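Local coordinates for 3-oxoacyl-[acyl-carrier-protein] synthase 3 (Micrococcus luteus NCTC 2665, PDB 4EWP) that probably catalyses the first condensation of fatty acid synthesis, joining an acetyl primer from acetyl-CoA to two carbons from malonyl-ACP, at residues P183-W197 with A338-P350. Residues are numbered along the deposited sequence; the frame is centred on the assembly and turned at random.
Sequences PGISPSVWGSDGERW and AGLVYGAQVVRLP
Tyr342 sets CG between its own backbone N and carbonyl carbon (chi1 59°), which swings the phenol across to lie over Gly191. Gln345 bends at chi2 (96°) and thereby brings its amide to Ser188. The Tyr342 ring presents one face to Gly191, whose CA lies 3.8 Å from the ring centroid in a CH-pi contact. Gly191 N sits above the same ring, offset toward its rim. A side chain on Gly191 would run into the hydroxyl of Tyr342. An alanine in place of Tyr342 would remove the ring and is likely to leave a gap over Gly191, stripping the backbone there of its cover.

Gln345 NE2 donates to Ser188 OG at 2.8 Å, with the hydroxyl in the amide plane. The same NE2 also bonds Cys127 O, and OE1 bonds Gln333, so the amide's rotation is fixed. Ser186 OG takes the place of a backbone acceptor and receives Val346 N at 2.7 Å. Ser186 N returns a bond to Val346 O at 2.8 Å. At the other end, Leu340 CD1 packs 3.6 Å from Arg196 CB. The Gly339-Leu340 peptide is cis, just where the chain enters the pairing of Leu340 with Asp193.

Backbone pairs Val189-Ala344 and Gly191-Tyr342 are antiparallel and hydrogen-bonded. The register shifts by one residue between Val189 and Ile185, across the loop carrying Ser186 and Pro187; strand 341-348 runs on unbroken. Ser192 OG bonds Ala114 O of the second subunit, so the contact reaches the dimer interface. Strand 189-192 edges the C-terminal five-stranded mixed sheet beside 341-348, one of the two similar sheets characteristic of the thiolase fold.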
ATOM      1  N   PRO A 183      12.849   1.890 -24.584  1.00 29.62           N
ATOM      2  CA  PRO A 183      13.100   1.638 -23.158  1.00 27.92           C
ATOM      3  C   PRO A 183      13.480   2.921 -22.423  1.00 27.62           C
ATOM      4  O   PRO A 183      14.496   3.526 -22.754  1.00 28.09           O
ATOM      5  CB  PRO A 183      14.309   0.698 -23.179  1.00 25.30           C
ATOM      6  CG  PRO A 183      14.262   0.041 -24.511  1.00 26.96           C
ATOM      7  CD  PRO A 183      13.705   1.065 -25.454  1.00 28.35           C
ATOM      8  N   GLY A 184      12.680   3.323 -21.442  1.00 22.88           N
ATOM      9  CA  GLY A 184      12.975   4.506 -20.648  1.00 23.27           C
ATOM     10  C   GLY A 184      13.163   4.214 -19.170  1.00 22.85           C
ATOM     11  O   GLY A 184      13.593   5.091 -18.413  1.00 25.23           O
ATOM     12  N   ILE A 185      12.857   2.981 -18.764  1.00 19.74           N
ATOM     13  CA  ILE A 185      13.017   2.548 -17.370  1.00 17.40           C
ATOM     14  C   ILE A 185      13.685   1.172 -17.331  1.00 18.21           C
ATOM     15  O   ILE A 185      13.149   0.186 -17.848  1.00 20.21           O
ATOM     16  CB  ILE A 185      11.651   2.472 -16.652  1.00 19.19           C
ATOM     17  CG1 ILE A 185      10.908   3.807 -16.747  1.00 19.89           C
ATOM     18  CG2 ILE A 185      11.804   2.050 -15.200  1.00 14.61           C
ATOM     19  CD1 ILE A 185       9.561   3.812 -16.041  1.00 14.37           C
ATOM     20  N   SER A 186      14.860   1.102 -16.727  1.00 17.50           N
ATOM     21  CA  SER A 186      15.613  -0.147 -16.667  1.00 19.87           C
ATOM     22  C   SER A 186      14.996  -1.096 -15.635  1.00 21.53           C
ATOM     23  O   SER A 186      14.211  -0.663 -14.789  1.00 19.47           O
ATOM     24  CB  SER A 186      17.075   0.134 -16.316  1.00 22.64           C
ATOM     25  OG  SER A 186      17.215   0.429 -14.935  1.00 25.78           O
ATOM     26  N   PRO A 187      15.355  -2.391 -15.702  1.00 20.60           N
ATOM     27  CA  PRO A 187      14.726  -3.391 -14.821  1.00 21.76           C
ATOM     28  C   PRO A 187      14.947  -3.053 -13.362  1.00 23.88           C
ATOM     29  O   PRO A 187      16.084  -2.795 -12.948  1.00 21.85           O
ATOM     30  CB  PRO A 187      15.450  -4.701 -15.174  1.00 18.52           C
ATOM     31  CG  PRO A 187      16.016  -4.466 -16.569  1.00 24.06           C
ATOM     32  CD  PRO A 187      16.335  -2.987 -16.631  1.00 19.75           C
ATOM     33  N   SER A 188      13.872  -3.051 -12.581  1.00 20.53           N
ATOM     34  CA  SER A 188      13.997  -2.661 -11.186  1.00 21.40           C
ATOM     35  C   SER A 188      14.877  -3.618 -10.392  1.00 21.05           C
ATOM     36  O   SER A 188      14.837  -4.831 -10.585  1.00 23.72           O
ATOM     37  CB  SER A 188      12.623  -2.538 -10.529  1.00 22.55           C
ATOM     38  OG  SER A 188      11.974  -1.351 -10.958  1.00 24.61           O
ATOM     39  N   VAL A 189      15.685  -3.047  -9.506  1.00 21.15           N
ATOM     40  CA  VAL A 189      16.417  -3.811  -8.499  1.00 20.65           C
ATOM     41  C   VAL A 189      15.854  -3.395  -7.133  1.00 19.39           C
ATOM     42  O   VAL A 189      16.098  -2.284  -6.650  1.00 16.57           O
ATOM     43  CB  VAL A 189      17.932  -3.535  -8.561  1.00 23.62           C
ATOM     44  CG1 VAL A 189      18.662  -4.332  -7.463  1.00 22.01           C
ATOM     45  CG2 VAL A 189      18.470  -3.897  -9.950  1.00 22.83           C
ATOM     46  N   TRP A 190      15.044  -4.261  -6.541  1.00 15.34           N
ATOM     47  CA  TRP A 190      14.334  -3.863  -5.346  1.00 16.09           C
ATOM     48  C   TRP A 190      14.212  -5.052  -4.412  1.00 19.85           C
ATOM     49  O   TRP A 190      14.245  -6.215  -4.847  1.00 19.59           O
ATOM     50  CB  TRP A 190      12.976  -3.204  -5.678  1.00 13.99           C
ATOM     51  CG  TRP A 190      12.010  -4.049  -6.511  1.00 14.49           C
ATOM     52  CD1 TRP A 190      12.331  -5.016  -7.411  1.00 18.46           C
ATOM     53  CD2 TRP A 190      10.577  -3.981  -6.492  1.00 14.58           C
ATOM     54  NE1 TRP A 190      11.188  -5.568  -7.951  1.00 18.09           N
ATOM     55  CE2 TRP A 190      10.098  -4.945  -7.406  1.00 17.49           C
ATOM     56  CE3 TRP A 190       9.654  -3.200  -5.792  1.00 13.89           C
ATOM     57  CZ2 TRP A 190       8.732  -5.145  -7.646  1.00 17.49           C
ATOM     58  CZ3 TRP A 190       8.295  -3.405  -6.019  1.00 15.13           C
ATOM     59  CH2 TRP A 190       7.847  -4.369  -6.939  1.00 16.66           C
ATOM     60  N   GLY A 191      14.109  -4.770  -3.121  1.00 17.18           N
ATOM     61  CA  GLY A 191      14.122  -5.845  -2.143  1.00 13.57           C
ATOM     62  C   GLY A 191      13.790  -5.389  -0.744  1.00 16.81           C
ATOM     63  O   GLY A 191      13.409  -4.234  -0.518  1.00 18.82           O
ATOM     64  N   SER A 192      13.954  -6.308   0.201  1.00 17.66           N
ATOM     65  CA  SER A 192      13.576  -6.078   1.581  1.00 17.14           C
ATOM     66  C   SER A 192      14.501  -6.877   2.483  1.00 19.46           C
ATOM     67  O   SER A 192      15.098  -7.868   2.067  1.00 24.31           O
ATOM     68  CB  SER A 192      12.134  -6.543   1.823  1.00 16.12           C
ATOM     69  OG  SER A 192      12.077  -7.969   1.891  1.00 16.36           O
ATOM     70  N   ASP A 193      14.618  -6.442   3.726  1.00 19.42           N
ATOM     71  CA  ASP A 193      15.195  -7.301   4.752  1.00 23.92           C
ATOM     72  C   ASP A 193      14.443  -7.086   6.041  1.00 20.85           C
ATOM     73  O   ASP A 193      14.816  -6.244   6.862  1.00 23.70           O
ATOM     74  CB  ASP A 193      16.689  -7.049   4.961  1.00 27.05           C
ATOM     75  CG  ASP A 193      17.289  -7.983   6.007  1.00 32.33           C
ATOM     76  OD1 ASP A 193      16.549  -8.829   6.559  1.00 35.32           O
ATOM     77  OD2 ASP A 193      18.497  -7.872   6.285  1.00 32.16           O
ATOM     78  N   GLY A 194      13.363  -7.842   6.205  1.00 21.58           N
ATOM     79  CA  GLY A 194      12.530  -7.727   7.381  1.00 16.08           C
ATOM     80  C   GLY A 194      13.233  -8.147   8.659  1.00 22.69           C
ATOM     81  O   GLY A 194      12.729  -7.889   9.757  1.00 24.00           O
ATOM     82  N   GLU A 195      14.376  -8.821   8.550  1.00 22.95           N
ATOM     83  CA  GLU A 195      15.097  -9.168   9.771  1.00 26.32           C
ATOM     84  C   GLU A 195      15.449  -7.880  10.504  1.00 26.99           C
ATOM     85  O   GLU A 195      15.632  -7.876  11.721  1.00 24.11           O
ATOM     86  CB  GLU A 195      16.370  -9.975   9.504  1.00 30.44           C
ATOM     87  CG  GLU A 195      17.144 -10.234  10.797  1.00 43.50           C
ATOM     88  CD  GLU A 195      18.373 -11.109  10.616  1.00 54.05           C
ATOM     89  OE1 GLU A 195      18.287 -12.141   9.917  1.00 57.32           O
ATOM     90  OE2 GLU A 195      19.429 -10.763  11.184  1.00 60.84           O
ATOM     91  N   ARG A 196      15.526  -6.784   9.753  1.00 24.31           N
ATOM     92  CA  ARG A 196      15.965  -5.521  10.320  1.00 28.81           C
ATOM     93  C   ARG A 196      14.814  -4.540  10.386  1.00 26.26           C
ATOM     94  O   ARG A 196      15.011  -3.322  10.295  1.00 22.16           O
ATOM     95  CB  ARG A 196      17.157  -4.970   9.528  1.00 32.39           C
ATOM     96  CG  ARG A 196      18.348  -5.946   9.533  1.00 39.48           C
ATOM     97  CD  ARG A 196      19.540  -5.465   8.714  1.00 48.01           C
ATOM     98  NE  ARG A 196      20.076  -4.219   9.258  1.00 59.92           N
ATOM     99  CZ  ARG A 196      21.357  -3.866   9.220  1.00 65.80           C
ATOM    100  NH1 ARG A 196      22.250  -4.670   8.663  1.00 67.89           N
ATOM    101  NH2 ARG A 196      21.743  -2.708   9.745  1.00 67.20           N
ATOM    102  N   TRP A 197      13.609  -5.087  10.567  1.00 19.28           N
ATOM    103  CA  TRP A 197      12.375  -4.286  10.632  1.00 21.27           C
ATOM    104  C   TRP A 197      12.463  -3.160  11.667  1.00 22.59           C
ATOM    105  O   TRP A 197      11.941  -2.069  11.452  1.00 20.42           O
ATOM    106  CB  TRP A 197      11.186  -5.209  10.936  1.00 19.60           C
ATOM    107  CG  TRP A 197       9.792  -4.649  10.731  1.00 20.33           C
ATOM    108  CD1 TRP A 197       9.086  -4.598   9.555  1.00 16.23           C
ATOM    109  CD2 TRP A 197       8.899  -4.152  11.750  1.00 22.60           C
ATOM    110  NE1 TRP A 197       7.830  -4.067   9.774  1.00 17.06           N
ATOM    111  CE2 TRP A 197       7.690  -3.791  11.110  1.00 20.39           C
ATOM    112  CE3 TRP A 197       9.012  -3.959  13.129  1.00 24.76           C
ATOM    113  CZ2 TRP A 197       6.614  -3.242  11.806  1.00 19.71           C
ATOM    114  CZ3 TRP A 197       7.934  -3.418  13.819  1.00 25.65           C
ATOM    115  CH2 TRP A 197       6.754  -3.066  13.155  1.00 23.79           C
ATOM    116  N   ALA A 338      12.686   2.313   6.044  1.00 16.20           N
ATOM    117  CA  ALA A 338      12.165   1.390   7.058  1.00 17.64           C
ATOM    118  C   ALA A 338      11.622   0.084   6.455  1.00 18.33           C
ATOM    119  O   ALA A 338      10.919   0.093   5.444  1.00 17.55           O
ATOM    120  CB  ALA A 338      11.093   2.079   7.895  1.00 14.43           C
ATOM    121  N   GLY A 339      11.958  -1.043   7.070  1.00 18.02           N
ATOM    122  CA  GLY A 339      11.528  -2.323   6.541  1.00 17.48           C
ATOM    123  C   GLY A 339      12.404  -3.483   6.970  1.00 25.46           C
ATOM    124  O   GLY A 339      11.942  -4.392   7.671  1.00 24.70           O
ATOM    125  N   LEU A 340      13.668  -3.473   6.543  1.00 24.31           N
ATOM    126  CA  LEU A 340      14.198  -2.452   5.654  1.00 20.19           C
ATOM    127  C   LEU A 340      13.763  -2.768   4.215  1.00 23.84           C
ATOM    128  O   LEU A 340      13.575  -3.929   3.861  1.00 21.99           O
ATOM    129  CB  LEU A 340      15.723  -2.433   5.763  1.00 20.86           C
ATOM    130  CG  LEU A 340      16.359  -1.934   7.076  1.00 19.84           C
ATOM    131  CD1 LEU A 340      17.834  -2.334   7.186  1.00 23.24           C
ATOM    132  CD2 LEU A 340      16.213  -0.425   7.194  1.00 16.26           C
ATOM    133  N   VAL A 341      13.584  -1.734   3.398  1.00 22.50           N
ATOM    134  CA  VAL A 341      13.272  -1.927   1.983  1.00 21.54           C
ATOM    135  C   VAL A 341      14.087  -0.977   1.103  1.00 19.97           C
ATOM    136  O   VAL A 341      14.526   0.084   1.557  1.00 16.84           O
ATOM    137  CB  VAL A 341      11.763  -1.747   1.675  1.00 18.11           C
ATOM    138  CG1 VAL A 341      10.937  -2.835   2.363  1.00 13.72           C
ATOM    139  CG2 VAL A 341      11.283  -0.341   2.069  1.00 17.08           C
ATOM    140  N   TYR A 342      14.277  -1.365  -0.157  1.00 21.09           N
ATOM    141  CA  TYR A 342      14.993  -0.543  -1.127  1.00 18.93           C
ATOM    142  C   TYR A 342      14.508  -0.794  -2.555  1.00 21.84           C
ATOM    143  O   TYR A 342      14.008  -1.868  -2.868  1.00 26.30           O
ATOM    144  CB  TYR A 342      16.484  -0.846  -1.064  1.00 16.74           C
ATOM    145  CG  TYR A 342      16.828  -2.295  -1.336  1.00 19.61           C
ATOM    146  CD1 TYR A 342      17.031  -3.194  -0.293  1.00 21.98           C
ATOM    147  CD2 TYR A 342      16.951  -2.765  -2.634  1.00 24.85           C
ATOM    148  CE1 TYR A 342      17.356  -4.520  -0.541  1.00 21.59           C
ATOM    149  CE2 TYR A 342      17.271  -4.083  -2.891  1.00 26.90           C
ATOM    150  CZ  TYR A 342      17.470  -4.956  -1.842  1.00 25.65           C
ATOM    151  OH  TYR A 342      17.791  -6.269  -2.112  1.00 32.93           O
ATOM    152  N   GLY A 343      14.696   0.193  -3.423  1.00 20.42           N
ATOM    153  CA  GLY A 343      14.364   0.048  -4.829  1.00 22.21           C
ATOM    154  C   GLY A 343      15.220   0.974  -5.685  1.00 24.72           C
ATOM    155  O   GLY A 343      15.521   2.105  -5.271  1.00 22.90           O
ATOM    156  N   ALA A 344      15.620   0.494  -6.865  1.00 22.28           N
ATOM    157  CA  ALA A 344      16.442   1.283  -7.774  1.00 21.09           C
ATOM    158  C   ALA A 344      16.136   1.020  -9.246  1.00 23.47           C
ATOM    159  O   ALA A 344      15.798  -0.106  -9.627  1.00 24.20           O
ATOM    160  CB  ALA A 344      17.936   1.029  -7.503  1.00 14.91           C
ATOM    161  N   GLN A 345      16.302   2.060 -10.064  1.00 21.89           N
ATOM    162  CA  GLN A 345      16.178   1.969 -11.519  1.00 20.29           C
ATOM    163  C   GLN A 345      17.092   2.976 -12.188  1.00 21.15           C
ATOM    164  O   GLN A 345      17.421   4.015 -11.614  1.00 21.04           O
ATOM    165  CB  GLN A 345      14.751   2.300 -11.982  1.00 18.06           C
ATOM    166  CG  GLN A 345      13.682   1.406 -11.461  1.00 20.02           C
ATOM    167  CD  GLN A 345      12.997   1.968 -10.230  1.00 20.18           C
ATOM    168  OE1 GLN A 345      13.256   3.096  -9.802  1.00 17.95           O
ATOM    169  NE2 GLN A 345      12.104   1.177  -9.657  1.00 21.76           N
ATOM    170  N   VAL A 346      17.472   2.692 -13.422  1.00 24.02           N
ATOM    171  CA  VAL A 346      18.006   3.742 -14.275  1.00 25.29           C
ATOM    172  C   VAL A 346      16.855   4.252 -15.143  1.00 25.45           C
ATOM    173  O   VAL A 346      16.080   3.464 -15.716  1.00 21.39           O
ATOM    174  CB  VAL A 346      19.180   3.252 -15.122  1.00 28.70           C
ATOM    175  CG1 VAL A 346      19.586   4.313 -16.130  1.00 26.69           C
ATOM    176  CG2 VAL A 346      20.368   2.875 -14.203  1.00 18.95           C
ATOM    177  N   VAL A 347      16.699   5.566 -15.195  1.00 21.98           N
ATOM    178  CA  VAL A 347      15.594   6.138 -15.944  1.00 21.12           C
ATOM    179  C   VAL A 347      16.075   7.220 -16.895  1.00 23.46           C
ATOM    180  O   VAL A 347      17.015   7.939 -16.597  1.00 24.09           O
ATOM    181  CB  VAL A 347      14.495   6.717 -15.026  1.00 17.05           C
ATOM    182  CG1 VAL A 347      13.914   5.625 -14.112  1.00 15.35           C
ATOM    183  CG2 VAL A 347      15.020   7.902 -14.221  1.00 16.71           C
ATOM    184  N   ARG A 348      15.431   7.300 -18.056  1.00 26.72           N
ATOM    185  CA  ARG A 348      15.628   8.402 -18.985  1.00 24.57           C
ATOM    186  C   ARG A 348      14.812   9.598 -18.492  1.00 26.10           C
ATOM    187  O   ARG A 348      13.586   9.530 -18.421  1.00 27.04           O
ATOM    188  CB  ARG A 348      15.156   7.975 -20.367  1.00 27.27           C
ATOM    189  CG  ARG A 348      15.503   8.945 -21.474  1.00 35.83           C
ATOM    190  CD  ARG A 348      15.943   8.197 -22.714  1.00 41.20           C
ATOM    191  NE  ARG A 348      17.393   8.265 -22.858  1.00 49.52           N
ATOM    192  CZ  ARG A 348      18.176   7.220 -23.114  1.00 54.16           C
ATOM    193  NH1 ARG A 348      17.647   6.009 -23.260  1.00 56.69           N
ATOM    194  NH2 ARG A 348      19.489   7.391 -23.222  1.00 54.04           N
ATOM    195  N   LEU A 349      15.479  10.695 -18.145  1.00 26.33           N
ATOM    196  CA  LEU A 349      14.771  11.823 -17.546  1.00 24.96           C
ATOM    197  C   LEU A 349      13.828  12.472 -18.546  1.00 30.65           C
ATOM    198  O   LEU A 349      14.154  12.591 -19.728  1.00 34.91           O
ATOM    199  CB  LEU A 349      15.754  12.848 -17.000  1.00 22.52           C
ATOM    200  CG  LEU A 349      16.673  12.365 -15.877  1.00 22.33           C
ATOM    201  CD1 LEU A 349      17.879  13.309 -15.723  1.00 23.02           C
ATOM    202  CD2 LEU A 349      15.899  12.241 -14.588  1.00 22.72           C
ATOM    203  N   PRO A 350      12.646  12.894 -18.074  1.00 29.77           N
ATOM    204  CA  PRO A 350      11.609  13.510 -18.925  1.00 31.64           C
ATOM    205  C   PRO A 350      12.025  14.853 -19.527  1.00 34.49           C
ATOM    206  O   PRO A 350      12.832  15.535 -18.900  1.00 39.58           O
ATOM    207  CB  PRO A 350      10.426  13.705 -17.968  1.00 29.38           C
ATOM    208  CG  PRO A 350      11.032  13.664 -16.565  1.00 27.50           C
ATOM    209  CD  PRO A 350      12.219  12.744 -16.671  1.00 28.23           C
TER
HETATM  210  O   HOH W   1      12.065   7.377 -18.090  1.00 26.87           O
HETATM  211  O   HOH W   2      13.330  -0.940   9.594  1.00 16.97           O